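Alpha-galactosidase (PDB 3MI6) probably hydrolyses terminal, non-reducing alpha-D-galactose residues from alpha-galactosides such as galactose oligosaccharides and galactomannans. Local coordinates at residues V159-A164 / E295-Y300; P678-Y683 / Y712-I717. All blocks are in the same frame, centred on the assembly; numbering follows the deposited sequence.

Interaction 1. Residues V159-A164 / E295-Y300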
ATOM      1  N   VAL D 159      25.250 -21.079   6.038  1.00 35.01           N
ATOM      2  CA  VAL D 159      24.509 -21.423   7.249  1.00 33.13           C
ATOM      3  C   VAL D 159      25.353 -21.347   8.521  1.00 34.62           C
ATOM      4  O   VAL D 159      26.458 -21.870   8.571  1.00 36.95           O
ATOM      5  CB  VAL D 159      24.018 -22.876   7.180  1.00 35.70           C
ATOM      6  CG1 VAL D 159      23.526 -23.341   8.547  1.00 32.57           C
ATOM      7  CG2 VAL D 159      22.938 -23.033   6.119  1.00 35.55           C
ATOM      8  N   ILE D 160      24.818 -20.710   9.554  1.00 34.38           N
ATOM      9  CA  ILE D 160      25.371 -20.783  10.898  1.00 30.96           C
ATOM     10  C   ILE D 160      24.331 -21.476  11.745  1.00 33.41           C
ATOM     11  O   ILE D 160      23.175 -21.081  11.711  1.00 33.85           O
ATOM     12  CB  ILE D 160      25.586 -19.382  11.460  1.00 32.14           C
ATOM     13  CG1 ILE D 160      26.794 -18.722  10.778  1.00 35.06           C
ATOM     14  CG2 ILE D 160      25.774 -19.431  12.964  1.00 31.38           C
ATOM     15  CD1 ILE D 160      26.856 -17.224  10.905  1.00 32.67           C
ATOM     16  N   VAL D 161      24.726 -22.522  12.475  1.00 35.83           N
ATOM     17  CA  VAL D 161      23.816 -23.278  13.351  1.00 33.11           C
ATOM     18  C   VAL D 161      24.071 -22.952  14.810  1.00 34.39           C
ATOM     19  O   VAL D 161      25.210 -22.980  15.249  1.00 39.04           O
ATOM     20  CB  VAL D 161      24.015 -24.801  13.218  1.00 32.89           C
ATOM     21  CG1 VAL D 161      23.126 -25.539  14.213  1.00 30.44           C
ATOM     22  CG2 VAL D 161      23.725 -25.268  11.823  1.00 31.92           C
ATOM     23  N   LYS D 162      23.022 -22.676  15.573  1.00 33.46           N
ATOM     24  CA  LYS D 162      23.193 -22.265  16.966  1.00 31.18           C
ATOM     25  C   LYS D 162      22.454 -23.158  17.936  1.00 31.58           C
ATOM     26  O   LYS D 162      21.420 -23.727  17.594  1.00 32.69           O
ATOM     27  CB  LYS D 162      22.740 -20.815  17.154  1.00 30.61           C
ATOM     28  CG  LYS D 162      23.621 -19.799  16.441  1.00 31.70           C
ATOM     29  CD  LYS D 162      23.013 -18.418  16.465  1.00 31.16           C
ATOM     30  CE  LYS D 162      22.795 -17.923  17.865  1.00 29.36           C
ATOM     31  NZ  LYS D 162      22.326 -16.529  17.799  1.00 30.04           N
ATOM     32  N   SER D 163      23.003 -23.297  19.142  1.00 32.44           N
ATOM     33  CA  SER D 163      22.273 -23.910  20.254  1.00 33.00           C
ATOM     34  C   SER D 163      22.771 -23.411  21.602  1.00 35.87           C
ATOM     35  O   SER D 163      23.657 -22.561  21.676  1.00 35.77           O
ATOM     36  CB  SER D 163      22.340 -25.436  20.210  1.00 34.18           C
ATOM     37  OG  SER D 163      23.595 -25.914  20.664  1.00 34.08           O
ATOM     38  N   ALA D 164      22.191 -23.950  22.670  1.00 34.43           N
ATOM     39  CA  ALA D 164      22.622 -23.632  24.020  1.00 35.11           C
ATOM     40  C   ALA D 164      22.567 -24.892  24.856  1.00 35.25           C
ATOM     41  O   ALA D 164      21.691 -25.732  24.660  1.00 36.57           O
ATOM     42  CB  ALA D 164      21.741 -22.544  24.623  1.00 34.43           C
ATOM     43  N   GLU D 295      18.555 -27.372  17.931  1.00 30.51           N
ATOM     44  CA  GLU D 295      19.349 -26.437  17.139  1.00 30.33           C
ATOM     45  C   GLU D 295      18.525 -25.429  16.330  1.00 31.70           C
ATOM     46  O   GLU D 295      17.469 -25.764  15.765  1.00 32.34           O
ATOM     47  CB  GLU D 295      20.301 -27.205  16.226  1.00 31.32           C
ATOM     48  CG  GLU D 295      21.498 -27.745  16.967  1.00 32.73           C
ATOM     49  CD  GLU D 295      22.428 -28.532  16.087  1.00 36.95           C
ATOM     50  OE1 GLU D 295      21.984 -29.038  15.031  1.00 39.44           O
ATOM     51  OE2 GLU D 295      23.614 -28.647  16.456  1.00 41.11           O
ATOM     52  N   ALA D 296      19.017 -24.193  16.275  1.00 32.60           N
ATOM     53  CA  ALA D 296      18.454 -23.173  15.391  1.00 29.51           C
ATOM     54  C   ALA D 296      19.301 -23.078  14.132  1.00 28.96           C
ATOM     55  O   ALA D 296      20.515 -22.997  14.226  1.00 31.51           O
ATOM     56  CB  ALA D 296      18.411 -21.829  16.106  1.00 27.32           C
ATOM     57  N   ILE D 297      18.669 -23.103  12.960  1.00 30.99           N
ATOM     58  CA  ILE D 297      19.354 -22.803  11.682  1.00 31.10           C
ATOM     59  C   ILE D 297      19.218 -21.323  11.310  1.00 28.86           C
ATOM     60  O   ILE D 297      18.114 -20.807  11.241  1.00 30.12           O
ATOM     61  CB  ILE D 297      18.785 -23.610  10.483  1.00 29.73           C
ATOM     62  CG1 ILE D 297      18.602 -25.096  10.817  1.00 29.54           C
ATOM     63  CG2 ILE D 297      19.670 -23.440   9.273  1.00 29.68           C
ATOM     64  CD1 ILE D 297      19.861 -25.795  11.260  1.00 30.61           C
ATOM     65  N   LEU D 298      20.342 -20.652  11.079  1.00 29.52           N
ATOM     66  CA  LEU D 298      20.355 -19.252  10.654  1.00 28.77           C
ATOM     67  C   LEU D 298      21.038 -19.082   9.293  1.00 32.76           C
ATOM     68  O   LEU D 298      21.931 -19.852   8.921  1.00 33.21           O
ATOM     69  CB  LEU D 298      21.066 -18.380  11.676  1.00 30.31           C
ATOM     70  CG  LEU D 298      20.192 -17.577  12.634  1.00 33.60           C
ATOM     71  CD1 LEU D 298      19.384 -18.532  13.507  1.00 36.04           C
ATOM     72  CD2 LEU D 298      21.033 -16.669  13.514  1.00 31.53           C
ATOM     73  N   SER D 299      20.616 -18.065   8.547  1.00 32.70           N
ATOM     74  CA  SER D 299      21.112 -17.865   7.190  1.00 31.44           C
ATOM     75  C   SER D 299      20.777 -16.480   6.643  1.00 30.47           C
ATOM     76  O   SER D 299      19.766 -15.867   7.011  1.00 30.25           O
ATOM     77  CB  SER D 299      20.556 -18.944   6.262  1.00 29.66           C
ATOM     78  OG  SER D 299      21.383 -19.089   5.132  1.00 29.08           O
ATOM     79  N   TYR D 300      21.647 -15.992   5.771  1.00 28.00           N
ATOM     80  CA  TYR D 300      21.445 -14.714   5.137  1.00 29.68           C
ATOM     81  C   TYR D 300      21.911 -14.800   3.694  1.00 32.74           C
ATOM     82  O   TYR D 300      22.721 -15.653   3.343  1.00 32.99           O
ATOM     83  CB  TYR D 300      22.207 -13.613   5.858  1.00 30.04           C
ATOM     84  CG  TYR D 300      22.249 -12.309   5.071  1.00 33.26           C
ATOM     85  CD1 TYR D 300      23.163 -12.128   4.036  1.00 32.78           C
ATOM     86  CD2 TYR D 300      21.374 -11.264   5.363  1.00 32.38           C
ATOM     87  CE1 TYR D 300      23.204 -10.960   3.308  1.00 33.67           C
ATOM     88  CE2 TYR D 300      21.410 -10.076   4.643  1.00 34.14           C
ATOM     89  CZ  TYR D 300      22.331  -9.931   3.614  1.00 36.63           C
ATOM     90  OH  TYR D 300      22.372  -8.759   2.884  1.00 34.43           O
TER
HETATM   91  O   HOH W   1      24.780 -27.409  18.700  1.00 33.13           O
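Lys-162 and Ala-296 form a hydrogen-bonded pair of two antiparallel strands: Lys-162 N donates to Ala-296 O at 2.9 Å, and Ala-296 N returns a bond of 2.8 Å to Lys-162 O. Ile-160 and Leu-298 exchange a second such pair. Between them, the non-hydrogen-bonded pair Val-161 and Ile-297 has its CA atoms 4.8 Å apart.

Apolar contacts occupy both faces. Val-161 CG2 lies beside Ile-297 CD1 at 3.9 Å, both side chains pointing the same way, and Val-159 CG1 meets Ile-297 CG2. Val-161 CG1, anti to its backbone N (chi1 176°), packs against the carboxylate carbon Glu-295 CD, 3.6 Å away. On the other face Lys-162, extended as far as CD (chi2 171°), brings that carbon to 4.0 Å from Leu-298 CD2.

Among polar contacts, a water that bonds Ser-163 OG, itself hydrogen-bonded to Asn-150 ND2, donates to Glu-295 OE2 at 2.8 Å. OE2 also makes a salt bridge to Lys-114, and OE1 bonds Thr-123. An alanine here would probably leave Lys-114 without its carboxylate mate and open a gap beside Val-161.

The pair lies inside the nine-stranded antiparallel sheet of the N-terminal part, consistent with the beta-supersandwich of this family, with strands 146-154 and 247-252 flanking it. Phe-315 of helix 305-319 packs on Val-159, Val-161 and Ile-297, whereas Tyr-21 of strand 19-25 touches Ile-160 and Leu-298 and bonds Lys-162 NZ.

Interaction 2. Residues P678-Y683 / Y712-I717; sequences PYTRFY and YFVPTI
Phe-682 and Tyr-712 are joined as a hydrogen-bonded pair in a two-stranded antiparallel sheet that packs against strands 663-670 and 728-736 of the C-terminal domain, an antiparallel beta-sandwich as in other family 36 enzymes. Both their backbone groups are satisfied: Phe-682 N donates to Tyr-712 O at 2.9 Å, and Tyr-712 N donates to Phe-682 O. Val-714 N reaches Thr-680 O at 3.0 Å in a nearly straight bond (169° at the hydrogen). Phe-713 CA adds a CA-H...O contact to that oxygen.

The side-chain polar atoms find partners beyond the two strands. Thr-680 OG1 is bonded to a water that donates a longer bond, 3.3 Å, to Pro-715 O. Arg-681 NH1 donates to Ala-710 O, and Tyr-712 OH bonds Asp-698. Tyr-679 OH is hydrogen-bonded to Glu-53 N of a second subunit, and Thr-716 OG1 bonds Glu-53 and Arg-55 of that subunit, placing the pair at an interface of the assembly.

Apolar contacts join the side chains: Thr-680 CG2 lies 3.6 Å from Val-714 CB. At the Tyr-679 end the rings of Tyr-679 and Phe-713 meet with planes at 59°, Phe-713 CE2 sitting over one Tyr-679 face, 3.5 Å from Tyr-679 CD1.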
ATOM      1  N   PRO D 678      -4.052 -11.241 -22.690  1.00 32.75           N
ATOM      2  CA  PRO D 678      -2.716 -10.816 -23.111  1.00 30.93           C
ATOM      3  C   PRO D 678      -1.914 -12.030 -23.575  1.00 32.51           C
ATOM      4  O   PRO D 678      -2.230 -13.192 -23.241  1.00 31.29           O
ATOM      5  CB  PRO D 678      -2.096 -10.279 -21.828  1.00 29.12           C
ATOM      6  CG  PRO D 678      -3.228  -9.985 -20.943  1.00 29.74           C
ATOM      7  CD  PRO D 678      -4.314 -10.935 -21.276  1.00 26.84           C
ATOM      8  N   TYR D 679      -0.882 -11.749 -24.359  1.00 32.75           N
ATOM      9  CA  TYR D 679       0.066 -12.759 -24.795  1.00 33.77           C
ATOM     10  C   TYR D 679       0.853 -13.220 -23.577  1.00 31.81           C
ATOM     11  O   TYR D 679       1.162 -12.421 -22.694  1.00 27.98           O
ATOM     12  CB  TYR D 679       1.042 -12.174 -25.821  1.00 35.12           C
ATOM     13  CG  TYR D 679       0.540 -12.037 -27.233  1.00 35.06           C
ATOM     14  CD1 TYR D 679      -0.291 -13.005 -27.796  1.00 38.00           C
ATOM     15  CD2 TYR D 679       0.935 -10.957 -28.023  1.00 32.60           C
ATOM     16  CE1 TYR D 679      -0.736 -12.889 -29.108  1.00 38.55           C
ATOM     17  CE2 TYR D 679       0.503 -10.828 -29.327  1.00 33.76           C
ATOM     18  CZ  TYR D 679      -0.330 -11.796 -29.871  1.00 38.43           C
ATOM     19  OH  TYR D 679      -0.758 -11.673 -31.176  1.00 39.46           O
ATOM     20  N   THR D 680       1.168 -14.509 -23.537  1.00 33.31           N
ATOM     21  CA  THR D 680       1.905 -15.059 -22.424  1.00 34.82           C
ATOM     22  C   THR D 680       3.393 -15.021 -22.712  1.00 35.31           C
ATOM     23  O   THR D 680       3.846 -15.488 -23.756  1.00 34.85           O
ATOM     24  CB  THR D 680       1.517 -16.525 -22.142  1.00 37.21           C
ATOM     25  OG1 THR D 680       0.148 -16.596 -21.729  1.00 34.99           O
ATOM     26  CG2 THR D 680       2.420 -17.106 -21.047  1.00 33.98           C
ATOM     27  N   ARG D 681       4.152 -14.455 -21.786  1.00 33.34           N
ATOM     28  CA  ARG D 681       5.587 -14.653 -21.821  1.00 33.08           C
ATOM     29  C   ARG D 681       6.092 -15.272 -20.530  1.00 32.62           C
ATOM     30  O   ARG D 681       5.997 -14.671 -19.459  1.00 32.56           O
ATOM     31  CB  ARG D 681       6.354 -13.370 -22.123  1.00 33.26           C
ATOM     32  CG  ARG D 681       7.788 -13.689 -22.500  1.00 34.10           C
ATOM     33  CD  ARG D 681       8.428 -12.628 -23.319  1.00 32.43           C
ATOM     34  NE  ARG D 681       7.581 -12.145 -24.391  1.00 30.43           N
ATOM     35  CZ  ARG D 681       7.928 -11.129 -25.164  1.00 34.59           C
ATOM     36  NH1 ARG D 681       9.101 -10.526 -24.962  1.00 31.72           N
ATOM     37  NH2 ARG D 681       7.113 -10.714 -26.126  1.00 34.11           N
ATOM     38  N   PHE D 682       6.629 -16.480 -20.657  1.00 31.43           N
ATOM     39  CA  PHE D 682       7.258 -17.175 -19.548  1.00 33.25           C
ATOM     40  C   PHE D 682       8.761 -16.870 -19.432  1.00 30.93           C
ATOM     41  O   PHE D 682       9.493 -17.031 -20.396  1.00 31.15           O
ATOM     42  CB  PHE D 682       7.050 -18.674 -19.718  1.00 31.24           C
ATOM     43  CG  PHE D 682       7.567 -19.464 -18.571  1.00 32.12           C
ATOM     44  CD1 PHE D 682       7.026 -19.292 -17.307  1.00 31.66           C
ATOM     45  CD2 PHE D 682       8.597 -20.360 -18.740  1.00 30.76           C
ATOM     46  CE1 PHE D 682       7.498 -20.006 -16.236  1.00 32.83           C
ATOM     47  CE2 PHE D 682       9.079 -21.072 -17.673  1.00 34.68           C
ATOM     48  CZ  PHE D 682       8.529 -20.896 -16.413  1.00 34.24           C
ATOM     49  N   TYR D 683       9.226 -16.436 -18.266  1.00 30.06           N
ATOM     50  CA  TYR D 683      10.657 -16.140 -18.102  1.00 31.56           C
ATOM     51  C   TYR D 683      11.432 -17.208 -17.320  1.00 32.09           C
ATOM     52  O   TYR D 683      11.428 -17.201 -16.083  1.00 34.35           O
ATOM     53  CB  TYR D 683      10.869 -14.799 -17.393  1.00 30.24           C
ATOM     54  CG  TYR D 683      10.410 -13.606 -18.157  1.00 33.45           C
ATOM     55  CD1 TYR D 683       9.093 -13.168 -18.065  1.00 33.70           C
ATOM     56  CD2 TYR D 683      11.294 -12.885 -18.973  1.00 33.89           C
ATOM     57  CE1 TYR D 683       8.665 -12.049 -18.775  1.00 32.61           C
ATOM     58  CE2 TYR D 683      10.873 -11.765 -19.683  1.00 29.73           C
ATOM     59  CZ  TYR D 683       9.561 -11.359 -19.577  1.00 29.82           C
ATOM     60  OH  TYR D 683       9.130 -10.259 -20.259  1.00 31.80           O
ATOM     61  N   TYR D 712       9.895 -16.485 -23.260  1.00 30.21           N
ATOM     62  CA  TYR D 712       9.429 -17.466 -24.218  1.00 31.03           C
ATOM     63  C   TYR D 712       7.940 -17.203 -24.421  1.00 33.28           C
ATOM     64  O   TYR D 712       7.179 -17.102 -23.458  1.00 30.73           O
ATOM     65  CB  TYR D 712       9.675 -18.873 -23.679  1.00 29.94           C
ATOM     66  CG  TYR D 712       9.457 -19.998 -24.663  1.00 31.82           C
ATOM     67  CD1 TYR D 712       8.452 -20.943 -24.451  1.00 32.07           C
ATOM     68  CD2 TYR D 712      10.260 -20.139 -25.787  1.00 30.39           C
ATOM     69  CE1 TYR D 712       8.245 -21.984 -25.341  1.00 28.69           C
ATOM     70  CE2 TYR D 712      10.060 -21.183 -26.679  1.00 29.73           C
ATOM     71  CZ  TYR D 712       9.048 -22.096 -26.448  1.00 29.82           C
ATOM     72  OH  TYR D 712       8.828 -23.131 -27.317  1.00 32.47           O
ATOM     73  N   PHE D 713       7.535 -17.036 -25.674  1.00 32.99           N
ATOM     74  CA  PHE D 713       6.133 -16.847 -25.975  1.00 32.90           C
ATOM     75  C   PHE D 713       5.403 -18.168 -25.765  1.00 33.67           C
ATOM     76  O   PHE D 713       5.837 -19.217 -26.254  1.00 32.55           O
ATOM     77  CB  PHE D 713       5.952 -16.359 -27.412  1.00 35.28           C
ATOM     78  CG  PHE D 713       4.520 -16.210 -27.822  1.00 35.17           C
ATOM     79  CD1 PHE D 713       3.740 -17.326 -28.070  1.00 33.93           C
ATOM     80  CD2 PHE D 713       3.957 -14.961 -27.970  1.00 35.92           C
ATOM     81  CE1 PHE D 713       2.427 -17.206 -28.442  1.00 34.83           C
ATOM     82  CE2 PHE D 713       2.629 -14.833 -28.344  1.00 37.39           C
ATOM     83  CZ  PHE D 713       1.866 -15.963 -28.582  1.00 34.80           C
ATOM     84  N   VAL D 714       4.297 -18.119 -25.033  1.00 33.92           N
ATOM     85  CA  VAL D 714       3.486 -19.308 -24.851  1.00 34.80           C
ATOM     86  C   VAL D 714       2.077 -19.130 -25.402  1.00 36.74           C
ATOM     87  O   VAL D 714       1.384 -18.172 -25.058  1.00 39.27           O
ATOM     88  CB  VAL D 714       3.393 -19.716 -23.390  1.00 34.22           C
ATOM     89  CG1 VAL D 714       2.675 -21.054 -23.276  1.00 32.78           C
ATOM     90  CG2 VAL D 714       4.773 -19.825 -22.815  1.00 34.96           C
ATOM     91  N   PRO D 715       1.661 -20.059 -26.275  1.00 37.49           N
ATOM     92  CA  PRO D 715       0.298 -20.181 -26.800  1.00 37.09           C
ATOM     93  C   PRO D 715      -0.760 -19.893 -25.749  1.00 39.18           C
ATOM     94  O   PRO D 715      -0.714 -20.424 -24.631  1.00 37.92           O
ATOM     95  CB  PRO D 715       0.213 -21.657 -27.175  1.00 35.10           C
ATOM     96  CG  PRO D 715       1.589 -21.997 -27.598  1.00 35.75           C
ATOM     97  CD  PRO D 715       2.530 -21.142 -26.765  1.00 38.99           C
ATOM     98  N   THR D 716      -1.710 -19.049 -26.121  1.00 38.86           N
ATOM     99  CA  THR D 716      -2.890 -18.821 -25.313  1.00 39.60           C
ATOM    100  C   THR D 716      -3.660 -20.136 -25.069  1.00 37.69           C
ATOM    101  O   THR D 716      -3.647 -21.046 -25.900  1.00 35.78           O
ATOM    102  CB  THR D 716      -3.791 -17.773 -25.995  1.00 38.88           C
ATOM    103  OG1 THR D 716      -3.000 -16.620 -26.321  1.00 42.47           O
ATOM    104  CG2 THR D 716      -4.905 -17.359 -25.081  1.00 36.70           C
ATOM    105  N   ILE D 717      -4.307 -20.226 -23.911  1.00 34.13           N
ATOM    106  CA  ILE D 717      -5.181 -21.340 -23.609  1.00 36.87           C
ATOM    107  C   ILE D 717      -6.580 -21.103 -24.190  1.00 38.78           C
ATOM    108  O   ILE D 717      -7.308 -20.214 -23.745  1.00 37.20           O
ATOM    109  CB  ILE D 717      -5.246 -21.577 -22.094  1.00 38.09           C
ATOM    110  CG1 ILE D 717      -3.831 -21.779 -21.550  1.00 35.94           C
ATOM    111  CG2 ILE D 717      -6.135 -22.773 -21.771  1.00 36.53           C
ATOM    112  CD1 ILE D 717      -3.597 -21.093 -20.230  1.00 38.08           C
TER
HETATM  113  O   HOH W   2      -1.494 -18.618 -21.998  1.00 36.99           O

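Both interactions join antiparallel strands, but they hold different elements, with centres 42 Å apart and nearest atoms about 23 Å apart. Interaction 1 is core: all ten of its touching residues are buried, its centre is 14 Å from that of the chain, and no other chain touches it. It ties two strands that are 131 residues apart in sequence. Interaction 2 lies 34 Å from the chain centre, is only partly buried, and joins segments 29 residues apart. Their chemistry follows. In 159-164/295-300 aliphatic groups and a buried carboxylate find partners within the chain, whereas in 678-683/712-717 an oblique aromatic pair joins the aliphatic packing and a second subunit receives some of the polar ends.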